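Local coordinates for protein phospho-furanose lactonase (Mycoplasma synoviae, PDB 3OVG) that uses two zinc ions per subunit to hydrolyse 1,4-lactones, among them D-xylono-1,4-lactone 5-phosphate and L-arabino-1,4-lactone 5-phosphate, at residues F7-L12 with K148-I153; C25-I30 with L271-G276; E54-I59 with N86-L91; A199-G204 with K343-L348; L265-T270 with L320-K325. All coordinates share one frame; numbering follows the deposited sequence.

Contact 1: residues F7-L12 with K148-I153; sequences FARTVL and KAKAGI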
# COMPACT_ATOMS: atom_id res chain seq x y z
N PHE A 7 35.46 -27.47 22.55
CA PHE A 7 34.28 -26.94 23.21
C PHE A 7 33.36 -26.16 22.28
O PHE A 7 33.77 -25.72 21.20
CB PHE A 7 34.68 -26.08 24.40
CG PHE A 7 35.32 -24.78 24.01
CD1 PHE A 7 34.55 -23.65 23.80
CD2 PHE A 7 36.70 -24.69 23.85
CE1 PHE A 7 35.16 -22.42 23.46
CE2 PHE A 7 37.31 -23.50 23.51
CZ PHE A 7 36.55 -22.36 23.31
N ALA A 8 32.11 -26.01 22.70
CA ALA A 8 31.18 -25.04 22.12
C ALA A 8 30.92 -24.00 23.19
O ALA A 8 31.01 -24.28 24.39
CB ALA A 8 29.89 -25.71 21.70
N ARG A 9 30.57 -22.80 22.78
CA ARG A 9 30.40 -21.72 23.75
C ARG A 9 28.92 -21.40 23.93
O ARG A 9 28.34 -20.76 23.06
CB ARG A 9 31.18 -20.48 23.29
CG ARG A 9 30.95 -19.25 24.15
CD ARG A 9 32.18 -18.35 24.11
NE ARG A 9 33.37 -19.02 24.61
CZ ARG A 9 34.63 -18.64 24.36
NH1 ARG A 9 34.89 -17.58 23.60
NH2 ARG A 9 35.63 -19.34 24.85
N THR A 10 28.30 -21.85 25.02
CA THR A 10 26.89 -21.57 25.27
C THR A 10 26.76 -20.36 26.15
O THR A 10 27.77 -19.86 26.69
CB THR A 10 26.11 -22.75 25.96
OG1 THR A 10 26.42 -22.81 27.35
CG2 THR A 10 26.43 -24.06 25.31
N VAL A 11 25.53 -19.88 26.29
CA VAL A 11 25.26 -18.70 27.11
C VAL A 11 25.57 -18.99 28.56
O VAL A 11 25.90 -18.11 29.31
CB VAL A 11 23.80 -18.18 26.92
CG1 VAL A 11 23.59 -17.78 25.45
CG2 VAL A 11 22.76 -19.24 27.39
N LEU A 12 25.53 -20.26 28.94
CA LEU A 12 25.85 -20.57 30.33
C LEU A 12 27.28 -21.03 30.49
O LEU A 12 27.66 -21.45 31.57
CB LEU A 12 24.91 -21.65 30.86
CG LEU A 12 23.61 -21.23 31.56
CD1 LEU A 12 23.23 -19.76 31.39
CD2 LEU A 12 22.48 -22.16 31.15
N LYS A 148 27.55 -11.57 31.55
CA LYS A 148 28.56 -12.63 31.72
C LYS A 148 28.40 -13.69 30.61
O LYS A 148 29.32 -14.46 30.36
CB LYS A 148 28.45 -13.33 33.08
CG LYS A 148 28.63 -12.43 34.30
CD LYS A 148 28.60 -13.27 35.59
CE LYS A 148 28.38 -12.42 36.84
NZ LYS A 148 29.54 -11.52 37.09
N ALA A 149 27.22 -13.76 30.00
CA ALA A 149 26.99 -14.70 28.89
C ALA A 149 27.72 -14.20 27.65
O ALA A 149 27.69 -13.00 27.34
CB ALA A 149 25.49 -14.84 28.60
N LYS A 150 28.37 -15.12 26.95
CA LYS A 150 29.09 -14.79 25.73
C LYS A 150 28.42 -15.45 24.55
O LYS A 150 27.78 -16.49 24.68
CB LYS A 150 30.55 -15.26 25.80
CG LYS A 150 31.36 -14.69 26.95
CD LYS A 150 32.69 -15.41 27.11
CE LYS A 150 33.34 -15.10 28.46
NZ LYS A 150 34.56 -15.93 28.69
N ALA A 151 28.57 -14.81 23.40
CA ALA A 151 28.19 -15.39 22.14
C ALA A 151 29.12 -16.54 21.75
O ALA A 151 30.34 -16.52 22.07
CB ALA A 151 28.15 -14.29 21.02
N GLY A 152 28.55 -17.53 21.05
CA GLY A 152 29.30 -18.67 20.59
C GLY A 152 29.29 -18.94 19.08
O GLY A 152 29.66 -20.03 18.65
N ILE A 153 28.86 -17.96 18.30
CA ILE A 153 28.87 -18.04 16.84
C ILE A 153 28.69 -16.61 16.31
O ILE A 153 28.19 -15.75 17.03
CB ILE A 153 27.70 -18.89 16.31
CG1 ILE A 153 27.79 -19.14 14.79
CG2 ILE A 153 26.33 -18.30 16.72
CD1 ILE A 153 27.03 -20.42 14.42
O HOH W 1 26.43 -18.45 23.23
O HOH W 2 30.14 -22.52 19.76
O HOH W 3 29.10 -17.87 27.74
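R9 turns CG anti to its backbone N (chi1 173°), and a bend at chi3 (-60°) swings NE off the line of the preceding carbons. K150 runs extended beyond CG, and the two side chains cross obliquely, with K150 CD over one face of the R9 guanidinium. R9 lies in the first strand of the β-hairpin 7-10/13-16, which packs here against the loop leading from helix 119-131 to strand 157-160. Arginine suits this place by having two different parts: its methylenes rest on the loop, CD lying 3.3 Å from A151 O, while NE forms a salt bridge with D14 of the second hairpin strand. That carboxylate probably eases the approach of K150 NZ, 5.2 Å from R9 NH2. No direct hydrogen bond joins the segments; waters mediate instead. One donates to R9 O (3.0 Å) and to K150 O (2.8 Å), a second links R9 N with G152 O, and a third links T10 O with K150 N. Farther along, A149 offers only a methyl, which allows its CB to sit 4.1 Å from V11 CB; V11 in turn packs on strand 94-97. T10 faces away, and its OG1 accepts from L12 N in an ST turn. At G152 no side-chain carbon intervenes, and its CA makes a C-H···O contact with R9 O at 3.4 Å, with an angle of 152° at the hydrogen.

Contact 2: residues C25-I30 with L271-G276; sequences CHDHFI and LSLDAG. With ZN (zinc ion), chain G.
D274 OD1 lies at the edge of the H28 ring, in its plane, and also approaches the H26 ring; the carboxylate is turned 53° from the first ring and 63° from the second. One zinc ion draws the three together, bound by H26 NE2 (2.4 Å), H28 NE2 (2.3 Å) and D274 OD1 (2.2 Å), with two waters and the carbamylated K155 completing the site. S215 and D70 hold the ND1 atoms of H26 and H28, fixing the rotation of both imidazoles. Between the two histidines in sequence, D27 OD1 accepts two bonds: H28 N donates to its anti lone pair, and A275 N comes from above the carboxylate plane, 50° out of it, at 2.8 Å. D274 N donates to H26 O. This His-X-His pair with a distant aspartate is the metal signature of the amidohydrolase β/α-barrel. C25 N to L271 O (3.0 Å) joins the ends of strands 22-25 and 269-271, flanked by strand 63-68 at D27 and strand 236-239 at S272.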
# COMPACT_ATOMS: atom_id res chain seq x y z
N CYS A 25 20.28 -26.12 14.50
CA CYS A 25 21.39 -25.20 14.20
C CYS A 25 20.99 -23.78 13.82
O CYS A 25 21.87 -22.94 13.60
CB CYS A 25 22.32 -25.79 13.13
SG CYS A 25 23.32 -27.17 13.80
N HIS A 26 19.70 -23.49 13.78
CA HIS A 26 19.24 -22.15 13.44
C HIS A 26 17.78 -21.99 13.84
O HIS A 26 16.90 -22.54 13.21
CB HIS A 26 19.46 -21.88 11.95
CG HIS A 26 19.04 -20.52 11.49
ND1 HIS A 26 19.68 -19.85 10.46
CD2 HIS A 26 18.06 -19.70 11.92
CE1 HIS A 26 19.08 -18.69 10.26
NE2 HIS A 26 18.09 -18.57 11.14
N ASP A 27 17.53 -21.23 14.90
CA ASP A 27 16.18 -21.08 15.39
C ASP A 27 16.03 -19.84 16.26
O ASP A 27 16.99 -19.06 16.39
CB ASP A 27 15.75 -22.35 16.14
CG ASP A 27 14.35 -22.78 15.76
OD1 ASP A 27 13.48 -21.88 15.67
OD2 ASP A 27 14.11 -23.98 15.54
N HIS A 28 14.86 -19.67 16.86
CA HIS A 28 14.57 -18.43 17.54
C HIS A 28 13.63 -18.70 18.67
O HIS A 28 12.91 -19.67 18.63
CB HIS A 28 13.92 -17.41 16.60
CG HIS A 28 14.76 -17.11 15.41
ND1 HIS A 28 15.74 -16.15 15.43
CD2 HIS A 28 14.82 -17.68 14.19
CE1 HIS A 28 16.36 -16.13 14.27
NE2 HIS A 28 15.82 -17.06 13.50
N PHE A 29 13.61 -17.80 19.65
CA PHE A 29 12.57 -17.81 20.66
C PHE A 29 12.09 -16.40 20.92
O PHE A 29 10.89 -16.12 20.84
CB PHE A 29 13.08 -18.46 21.94
CG PHE A 29 13.20 -19.95 21.86
CD1 PHE A 29 12.07 -20.74 21.66
CD2 PHE A 29 14.43 -20.56 21.99
CE1 PHE A 29 12.19 -22.16 21.58
CE2 PHE A 29 14.55 -21.96 21.91
CZ PHE A 29 13.42 -22.76 21.72
N ILE A 30 13.04 -15.53 21.25
CA ILE A 30 12.75 -14.13 21.48
C ILE A 30 13.26 -13.27 20.32
O ILE A 30 14.44 -13.34 19.95
CB ILE A 30 13.42 -13.65 22.78
CG1 ILE A 30 12.99 -14.57 23.95
CG2 ILE A 30 13.09 -12.16 23.04
CD1 ILE A 30 11.52 -14.44 24.33
N LEU A 271 20.47 -29.43 10.27
CA LEU A 271 19.03 -29.17 10.19
C LEU A 271 18.65 -28.09 11.21
O LEU A 271 19.41 -27.79 12.12
CB LEU A 271 18.24 -30.45 10.46
CG LEU A 271 17.99 -31.41 9.29
CD1 LEU A 271 17.09 -32.55 9.76
CD2 LEU A 271 17.31 -30.64 8.15
N SER A 272 17.46 -27.53 11.03
CA SER A 272 16.98 -26.39 11.80
C SER A 272 15.50 -26.22 11.46
O SER A 272 15.03 -26.76 10.46
CB SER A 272 17.73 -25.12 11.41
OG SER A 272 17.47 -24.75 10.07
N LEU A 273 14.77 -25.50 12.30
CA LEU A 273 13.39 -25.14 11.98
C LEU A 273 13.32 -23.64 11.54
O LEU A 273 12.42 -23.23 10.79
CB LEU A 273 12.45 -25.44 13.16
CG LEU A 273 11.93 -26.88 13.21
CD1 LEU A 273 11.81 -27.39 11.78
CD2 LEU A 273 12.81 -27.80 14.00
N ASP A 274 14.29 -22.84 11.98
CA ASP A 274 14.22 -21.42 11.75
C ASP A 274 12.79 -20.91 12.05
O ASP A 274 12.14 -20.30 11.19
CB ASP A 274 14.61 -21.07 10.30
CG ASP A 274 14.65 -19.56 10.06
OD1 ASP A 274 14.90 -18.86 11.04
OD2 ASP A 274 14.42 -19.08 8.94
N ALA A 275 12.30 -21.19 13.26
CA ALA A 275 10.93 -20.82 13.64
C ALA A 275 10.92 -19.35 14.09
O ALA A 275 10.79 -19.04 15.29
CB ALA A 275 10.42 -21.76 14.74
N GLY A 276 11.05 -18.45 13.12
CA GLY A 276 11.27 -17.04 13.43
C GLY A 276 10.07 -16.14 13.22
O GLY A 276 10.22 -14.92 13.14
ZN ZN G . 16.22 -17.09 11.24
O HOH W 4 15.54 -16.91 9.00
O HOH W 5 14.35 -15.43 11.21

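Contact 3: residues E54-I59 with N86-L91; sequences EFKEFI and NAVKNL
F55 and V88 meet by a CH-π contact between two neighbouring outer helices of the β/α-barrel, 48-60 and 78-88. V88 CG2 stands 3.8 Å from the centroid of the F55 ring and only 10° off the ring normal, so a methyl is centred over the aromatic face. V88 holds CG2 between its backbone N and carbonyl carbon, the crowded position, while CG1 points at F55 CB and CG. Phenylalanine suits the place because a flat ring can serve two neighbours: F55 also meets the ring of F29, their planes nearly parallel, and thereby ties this helix pair to the loop after strand 22-25.

Purely aliphatic contacts continue the interface. I59 CD1 reaches V88 CB at 4.0 Å, the two branched side chains slanting across each other. Near the surface, L91 CD1 touches K56 CG at 3.9 Å and K56 CE at 4.0 Å; the lysine passes the leucine at about a right angle, lending its methylenes to the apolar patch.

Polar contacts lie at the margin. With its chain extended beyond CG, K56 carries NZ past the leucine to a water 2.9 Å away, which donates to A87 O at 3.0 Å. A long lysine thus bridges the helices through one water and keeps its charge at the solvent-facing margin. Beside the I59-V88 pair, I59 CG2 lies 3.6 Å from the backbone oxygen L91 O.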
# COMPACT_ATOMS: atom_id res chain seq x y z
N GLU A 54 8.09 -24.68 24.55
CA GLU A 54 8.50 -25.22 23.25
C GLU A 54 9.83 -25.98 23.38
O GLU A 54 9.99 -27.10 22.89
CB GLU A 54 8.58 -24.12 22.16
CG GLU A 54 8.58 -24.61 20.70
CD GLU A 54 7.21 -25.17 20.23
OE1 GLU A 54 6.22 -25.17 21.01
OE2 GLU A 54 7.14 -25.63 19.08
N PHE A 55 10.80 -25.36 24.06
CA PHE A 55 12.11 -25.96 24.25
C PHE A 55 11.98 -27.35 24.92
O PHE A 55 12.65 -28.31 24.49
CB PHE A 55 12.99 -25.04 25.10
CG PHE A 55 14.48 -25.20 24.84
CD1 PHE A 55 15.05 -26.46 24.62
CD2 PHE A 55 15.31 -24.09 24.81
CE1 PHE A 55 16.42 -26.62 24.38
CE2 PHE A 55 16.69 -24.23 24.58
CZ PHE A 55 17.25 -25.50 24.35
N LYS A 56 11.13 -27.44 25.95
CA LYS A 56 10.84 -28.71 26.64
C LYS A 56 10.25 -29.78 25.70
O LYS A 56 10.56 -30.97 25.81
CB LYS A 56 9.90 -28.48 27.84
CG LYS A 56 10.59 -27.74 29.02
CD LYS A 56 9.62 -27.38 30.16
CE LYS A 56 10.36 -26.88 31.43
NZ LYS A 56 9.48 -26.20 32.45
N GLU A 57 9.41 -29.38 24.76
CA GLU A 57 8.96 -30.38 23.78
C GLU A 57 10.12 -30.90 22.91
O GLU A 57 10.22 -32.10 22.60
CB GLU A 57 7.84 -29.81 22.90
CG GLU A 57 6.56 -29.69 23.67
CD GLU A 57 5.43 -29.05 22.88
OE1 GLU A 57 5.44 -29.12 21.63
OE2 GLU A 57 4.53 -28.46 23.54
N PHE A 58 10.99 -29.99 22.51
CA PHE A 58 12.17 -30.35 21.74
C PHE A 58 13.06 -31.32 22.52
O PHE A 58 13.57 -32.27 21.96
CB PHE A 58 12.92 -29.06 21.38
CG PHE A 58 14.26 -29.25 20.72
CD1 PHE A 58 14.34 -29.61 19.38
CD2 PHE A 58 15.43 -29.00 21.41
CE1 PHE A 58 15.54 -29.72 18.74
CE2 PHE A 58 16.67 -29.13 20.77
CZ PHE A 58 16.73 -29.50 19.43
N ILE A 59 13.24 -31.06 23.81
CA ILE A 59 14.04 -31.94 24.67
C ILE A 59 13.29 -33.27 24.85
O ILE A 59 13.87 -34.36 24.69
CB ILE A 59 14.41 -31.22 26.00
CG1 ILE A 59 15.45 -30.12 25.73
CG2 ILE A 59 14.93 -32.19 27.06
CD1 ILE A 59 15.59 -29.07 26.84
N ASN A 86 18.40 -20.85 31.35
CA ASN A 86 18.45 -21.26 32.76
C ASN A 86 17.28 -22.16 33.12
O ASN A 86 17.41 -23.04 33.98
CB ASN A 86 18.44 -20.02 33.66
CG ASN A 86 19.82 -19.42 33.84
OD1 ASN A 86 20.77 -20.14 34.16
ND2 ASN A 86 19.94 -18.13 33.64
N ALA A 87 16.14 -21.92 32.50
CA ALA A 87 14.95 -22.73 32.75
C ALA A 87 15.14 -24.16 32.23
O ALA A 87 14.53 -25.11 32.74
CB ALA A 87 13.74 -22.09 32.13
N VAL A 88 16.01 -24.35 31.24
CA VAL A 88 16.16 -25.70 30.74
C VAL A 88 17.51 -26.35 31.00
O VAL A 88 17.73 -27.48 30.58
CB VAL A 88 15.79 -25.83 29.21
CG1 VAL A 88 14.37 -25.33 28.95
CG2 VAL A 88 16.82 -25.14 28.30
N LYS A 89 18.42 -25.66 31.69
CA LYS A 89 19.75 -26.25 31.88
C LYS A 89 19.71 -27.60 32.61
O LYS A 89 20.46 -28.52 32.24
CB LYS A 89 20.77 -25.29 32.53
CG LYS A 89 20.36 -24.64 33.83
CD LYS A 89 21.63 -24.26 34.65
CE LYS A 89 21.33 -23.17 35.70
NZ LYS A 89 19.89 -23.13 36.21
N ASN A 90 18.83 -27.75 33.60
CA ASN A 90 18.76 -29.00 34.36
C ASN A 90 18.17 -30.18 33.59
O ASN A 90 18.36 -31.33 33.99
CB ASN A 90 18.00 -28.80 35.66
CG ASN A 90 18.75 -27.94 36.62
OD1 ASN A 90 20.01 -27.92 36.61
ND2 ASN A 90 18.01 -27.21 37.47
N LEU A 91 17.48 -29.86 32.48
CA LEU A 91 16.93 -30.86 31.57
C LEU A 91 17.91 -31.18 30.46
O LEU A 91 17.58 -31.92 29.54
CB LEU A 91 15.62 -30.37 30.94
CG LEU A 91 14.47 -30.14 31.91
CD1 LEU A 91 13.22 -29.63 31.20
CD2 LEU A 91 14.16 -31.44 32.66
O HOH W 6 11.72 -24.95 33.88

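Contact 4: residues A199-G204 with K343-L348; sequences AKHLIG and KEVLEL
G204 N donates to K200 O at 2.7 Å, the shortest polar bond in the two segments, and both residues of this ordinary helical bond touch the other helix, K200 by its side chain and G204 by its CA. No hydrogen bond crosses the interface, which is carried by van der Waals contact. The axes of segments 199-204 and 343-348 approach to 9.2 Å and cross at -103°, close to perpendicular, so the meeting is confined to a small patch. Glycine suits the near point: V345 CG2 comes to 4.0 Å from G204 CA and 3.8 Å from H201 O, an approach that the bare CA allows. A β-branched valine fits because its CG2, anti to the carbonyl carbon, is the branch that touches the other helix.

H201 and L348 cross at about a right angle. L348 CD2 reaches H201 NE2 at 3.3 Å, with H201 CE1 almost as near, while H201 CD2 turns to V345 CG2. The imidazole is thus lodged against two aliphatic tips. At the exposed edge K200 bends at chi2 and chi3; its CE lies 4.0 Å from E344 OE2 and its NZ 4.7 Å, so the opposite charges probably attract without touching.

Helix 165-181 adjoins the contact, its L168 touching both H201 and L348, and Q291 of the second subunit packs on the same two residues. K200 and I203 also meet T233 of helix 223-233. Helix 195-205 thus sits between helices 165-181 and 223-233, and the C-terminal helix 343-351 lies across it.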
# COMPACT_ATOMS: atom_id res chain seq x y z
N ALA A 199 30.53 -18.64 0.59
CA ALA A 199 31.55 -19.66 0.91
C ALA A 199 32.95 -19.25 0.47
O ALA A 199 33.87 -19.19 1.28
CB ALA A 199 31.18 -21.07 0.32
N LYS A 200 33.11 -18.92 -0.81
CA LYS A 200 34.43 -18.56 -1.32
C LYS A 200 34.99 -17.32 -0.67
O LYS A 200 36.19 -17.23 -0.39
CB LYS A 200 34.37 -18.39 -2.83
CG LYS A 200 34.12 -19.73 -3.54
CD LYS A 200 33.34 -19.54 -4.83
CE LYS A 200 34.21 -19.46 -6.05
NZ LYS A 200 33.39 -19.63 -7.32
N HIS A 201 34.12 -16.35 -0.39
CA HIS A 201 34.62 -15.12 0.19
C HIS A 201 35.16 -15.40 1.58
O HIS A 201 36.28 -15.01 1.87
CB HIS A 201 33.55 -14.00 0.20
CG HIS A 201 33.13 -13.59 -1.17
ND1 HIS A 201 31.88 -13.09 -1.45
CD2 HIS A 201 33.81 -13.61 -2.34
CE1 HIS A 201 31.80 -12.82 -2.74
NE2 HIS A 201 32.95 -13.13 -3.30
N LEU A 202 34.39 -16.07 2.41
CA LEU A 202 34.81 -16.31 3.79
C LEU A 202 36.14 -17.02 3.80
O LEU A 202 37.03 -16.66 4.56
CB LEU A 202 33.76 -17.14 4.55
CG LEU A 202 32.50 -16.37 4.89
CD1 LEU A 202 31.51 -17.36 5.45
CD2 LEU A 202 32.81 -15.27 5.91
N ILE A 203 36.25 -18.05 2.97
CA ILE A 203 37.46 -18.82 2.85
C ILE A 203 38.56 -17.97 2.28
O ILE A 203 39.69 -18.08 2.68
CB ILE A 203 37.23 -20.05 1.94
CG1 ILE A 203 36.30 -21.06 2.65
CG2 ILE A 203 38.56 -20.65 1.55
CD1 ILE A 203 35.69 -22.16 1.68
N GLY A 204 38.21 -17.08 1.35
CA GLY A 204 39.18 -16.14 0.83
C GLY A 204 39.76 -15.19 1.88
O GLY A 204 40.91 -14.76 1.78
N LYS A 343 43.23 -13.10 -4.00
CA LYS A 343 43.15 -12.07 -5.04
C LYS A 343 41.69 -11.76 -5.38
O LYS A 343 41.31 -10.60 -5.56
CB LYS A 343 43.85 -12.53 -6.31
CG LYS A 343 45.37 -12.62 -6.21
CD LYS A 343 45.98 -12.53 -7.62
CE LYS A 343 47.48 -12.18 -7.60
NZ LYS A 343 48.34 -13.29 -7.07
N GLU A 344 40.90 -12.82 -5.52
CA GLU A 344 39.50 -12.68 -5.89
C GLU A 344 38.74 -11.75 -4.94
O GLU A 344 37.99 -10.88 -5.37
CB GLU A 344 38.83 -14.05 -5.97
CG GLU A 344 37.31 -13.97 -6.08
CD GLU A 344 36.67 -15.20 -6.73
OE1 GLU A 344 37.13 -15.62 -7.81
OE2 GLU A 344 35.67 -15.70 -6.18
N VAL A 345 38.93 -11.94 -3.64
CA VAL A 345 38.28 -11.09 -2.64
C VAL A 345 38.79 -9.65 -2.65
O VAL A 345 38.02 -8.70 -2.54
CB VAL A 345 38.41 -11.70 -1.22
CG1 VAL A 345 37.97 -10.69 -0.16
CG2 VAL A 345 37.59 -13.01 -1.12
N LEU A 346 40.10 -9.47 -2.78
CA LEU A 346 40.68 -8.12 -2.77
C LEU A 346 40.20 -7.30 -3.97
O LEU A 346 39.90 -6.11 -3.86
CB LEU A 346 42.21 -8.22 -2.81
CG LEU A 346 42.84 -8.69 -1.50
CD1 LEU A 346 44.38 -8.74 -1.63
CD2 LEU A 346 42.39 -7.80 -0.33
N GLU A 347 40.10 -7.96 -5.11
CA GLU A 347 39.61 -7.27 -6.28
C GLU A 347 38.10 -6.94 -6.17
O GLU A 347 37.67 -5.89 -6.63
CB GLU A 347 39.92 -8.06 -7.54
CG GLU A 347 39.73 -7.26 -8.80
CD GLU A 347 40.82 -6.22 -8.99
OE1 GLU A 347 41.82 -6.29 -8.24
OE2 GLU A 347 40.68 -5.36 -9.89
N LEU A 348 37.31 -7.83 -5.57
CA LEU A 348 35.90 -7.54 -5.31
C LEU A 348 35.75 -6.34 -4.34
O LEU A 348 34.91 -5.48 -4.53
CB LEU A 348 35.15 -8.76 -4.77
CG LEU A 348 33.62 -8.61 -4.59
CD1 LEU A 348 32.93 -8.17 -5.89
CD2 LEU A 348 32.97 -9.88 -4.00

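Contact 5: residues L265-T270 with L320-K325; sequences LQKHIT and LVNNPK
N322, on the face of helix 313-327 that looks at K267, comes first. Its ND2 stands 4.4 Å from K267 NZ, and both nitrogens turn to D318 one turn earlier: the amide by a hydrogen bond, the lysine by a salt bridge. A carboxylate between them suits an amide and an ammonium group alike, and it probably anchors the lysine, whose chain bends at chi2.

N323 follows and makes the main contact. Its CG sits 3.3 Å from K267 O, and the amide is directed into a turn of backbone carbonyls belonging to Q266, K267 and I269. An asparagine is apt here, since it is short enough to fit and may donate N-H to these oxygens. K267 O has a second partner in R326. Behind the amide, N323 CB packs 3.9 Å from T270 CG2.

P324 completes the row. Proline has no N-H to give, in keeping with the kink at this point after the wider π-type turn at 320-322. Its CG lies 4.1 Å from T270 CG2, the two side chains sliding past each other in opposite directions. T270 sets OG1 between its backbone N and carbonyl carbon (chi1 54°), toward Q213, and leaves the methyl for proline.

P324 also touches T23 of strand 22-25. Helix 313-327 therefore packs over the seam between the first and last strands, a layout typical of the closing helix of a β/α-barrel.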
# COMPACT_ATOMS: atom_id res chain seq x y z
N LEU A 265 27.79 -36.89 0.81
CA LEU A 265 27.97 -35.58 1.41
C LEU A 265 27.27 -35.43 2.77
O LEU A 265 27.05 -34.30 3.25
CB LEU A 265 27.48 -34.51 0.41
CG LEU A 265 28.15 -34.51 -0.99
CD1 LEU A 265 27.70 -33.29 -1.84
CD2 LEU A 265 29.68 -34.50 -0.86
N GLN A 266 26.92 -36.55 3.40
CA GLN A 266 26.15 -36.48 4.65
C GLN A 266 26.83 -35.73 5.82
O GLN A 266 26.16 -35.29 6.76
CB GLN A 266 25.76 -37.86 5.14
CG GLN A 266 26.94 -38.68 5.68
CD GLN A 266 26.54 -40.13 5.83
OE1 GLN A 266 26.21 -40.78 4.84
NE2 GLN A 266 26.51 -40.62 7.08
N LYS A 267 28.14 -35.60 5.78
CA LYS A 267 28.82 -34.84 6.84
C LYS A 267 28.72 -33.31 6.68
O LYS A 267 29.19 -32.57 7.54
CB LYS A 267 30.30 -35.24 6.89
CG LYS A 267 30.56 -36.72 7.19
CD LYS A 267 30.60 -37.00 8.69
CE LYS A 267 30.85 -38.50 8.96
NZ LYS A 267 30.74 -38.77 10.43
N HIS A 268 28.09 -32.85 5.60
CA HIS A 268 28.01 -31.43 5.27
C HIS A 268 26.61 -30.83 5.36
O HIS A 268 26.32 -29.83 4.71
CB HIS A 268 28.60 -31.19 3.90
CG HIS A 268 30.06 -31.48 3.88
ND1 HIS A 268 31.01 -30.50 4.05
CD2 HIS A 268 30.73 -32.65 3.78
CE1 HIS A 268 32.21 -31.05 4.03
NE2 HIS A 268 32.07 -32.36 3.86
N ILE A 269 25.78 -31.43 6.21
CA ILE A 269 24.38 -31.06 6.31
C ILE A 269 23.98 -30.91 7.77
O ILE A 269 24.18 -31.83 8.58
CB ILE A 269 23.51 -32.15 5.69
CG1 ILE A 269 23.91 -32.39 4.23
CG2 ILE A 269 22.01 -31.80 5.83
CD1 ILE A 269 23.09 -33.49 3.55
N THR A 270 23.38 -29.78 8.13
CA THR A 270 22.73 -29.73 9.42
C THR A 270 21.26 -29.37 9.20
O THR A 270 20.85 -29.07 8.07
CB THR A 270 23.41 -28.71 10.37
OG1 THR A 270 23.46 -27.45 9.72
CG2 THR A 270 24.83 -29.17 10.71
N LEU A 320 22.16 -34.47 12.81
CA LEU A 320 21.68 -33.89 14.06
C LEU A 320 22.77 -33.77 15.13
O LEU A 320 22.68 -32.90 15.99
CB LEU A 320 20.50 -34.73 14.63
CG LEU A 320 19.23 -34.86 13.77
CD1 LEU A 320 18.30 -35.87 14.38
CD2 LEU A 320 18.53 -33.50 13.64
N VAL A 321 23.76 -34.67 15.12
CA VAL A 321 24.70 -34.80 16.24
C VAL A 321 26.16 -34.60 15.87
O VAL A 321 26.82 -33.72 16.42
CB VAL A 321 24.56 -36.17 16.94
CG1 VAL A 321 25.47 -36.26 18.16
CG2 VAL A 321 23.14 -36.38 17.33
N ASN A 322 26.65 -35.42 14.95
CA ASN A 322 28.05 -35.36 14.52
C ASN A 322 28.48 -34.09 13.76
O ASN A 322 29.55 -33.52 14.03
CB ASN A 322 28.45 -36.63 13.73
CG ASN A 322 28.56 -37.87 14.63
OD1 ASN A 322 28.90 -37.77 15.81
ND2 ASN A 322 28.25 -39.04 14.08
N ASN A 323 27.66 -33.65 12.82
CA ASN A 323 28.01 -32.46 12.04
C ASN A 323 28.01 -31.21 12.93
O ASN A 323 28.95 -30.42 12.90
CB ASN A 323 27.08 -32.32 10.84
CG ASN A 323 27.15 -33.54 9.90
OD1 ASN A 323 26.32 -33.69 8.97
ND2 ASN A 323 28.11 -34.42 10.14
N PRO A 324 26.98 -31.05 13.78
CA PRO A 324 27.05 -29.87 14.65
C PRO A 324 28.20 -29.91 15.67
O PRO A 324 28.75 -28.85 16.05
CB PRO A 324 25.69 -29.87 15.36
CG PRO A 324 24.79 -30.71 14.50
CD PRO A 324 25.70 -31.77 13.89
N LYS A 325 28.56 -31.12 16.11
CA LYS A 325 29.67 -31.31 17.02
C LYS A 325 30.96 -30.80 16.38
O LYS A 325 31.82 -30.17 17.03
CB LYS A 325 29.79 -32.80 17.41
CG LYS A 325 30.96 -33.14 18.29
CD LYS A 325 30.63 -34.34 19.22
CE LYS A 325 30.83 -35.68 18.56
NZ LYS A 325 32.19 -36.24 18.90

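How the contacts relate
Contact 2 lies nearest the chain's centre, where the first and last barrel strands meet and one of the two zinc ions is bound. Contact 5 touches it, C25 SG packing on T270 and P324, and shares strand 269-271, so metal site and barrel closure adjoin. Contact 3 touches it through F29 and F55, and is nested along the chain inside the loops closed by contacts 1 and 2. Contact 1 ties the N-terminal hairpin to the loop before strand 157-160 and reaches contact 3 through L12. Contact 4, its centre about 40 Å from that of contact 3 and across the chain's centre, fastens the C-terminal helix beside a second subunit; contact 5 is nested within its loop.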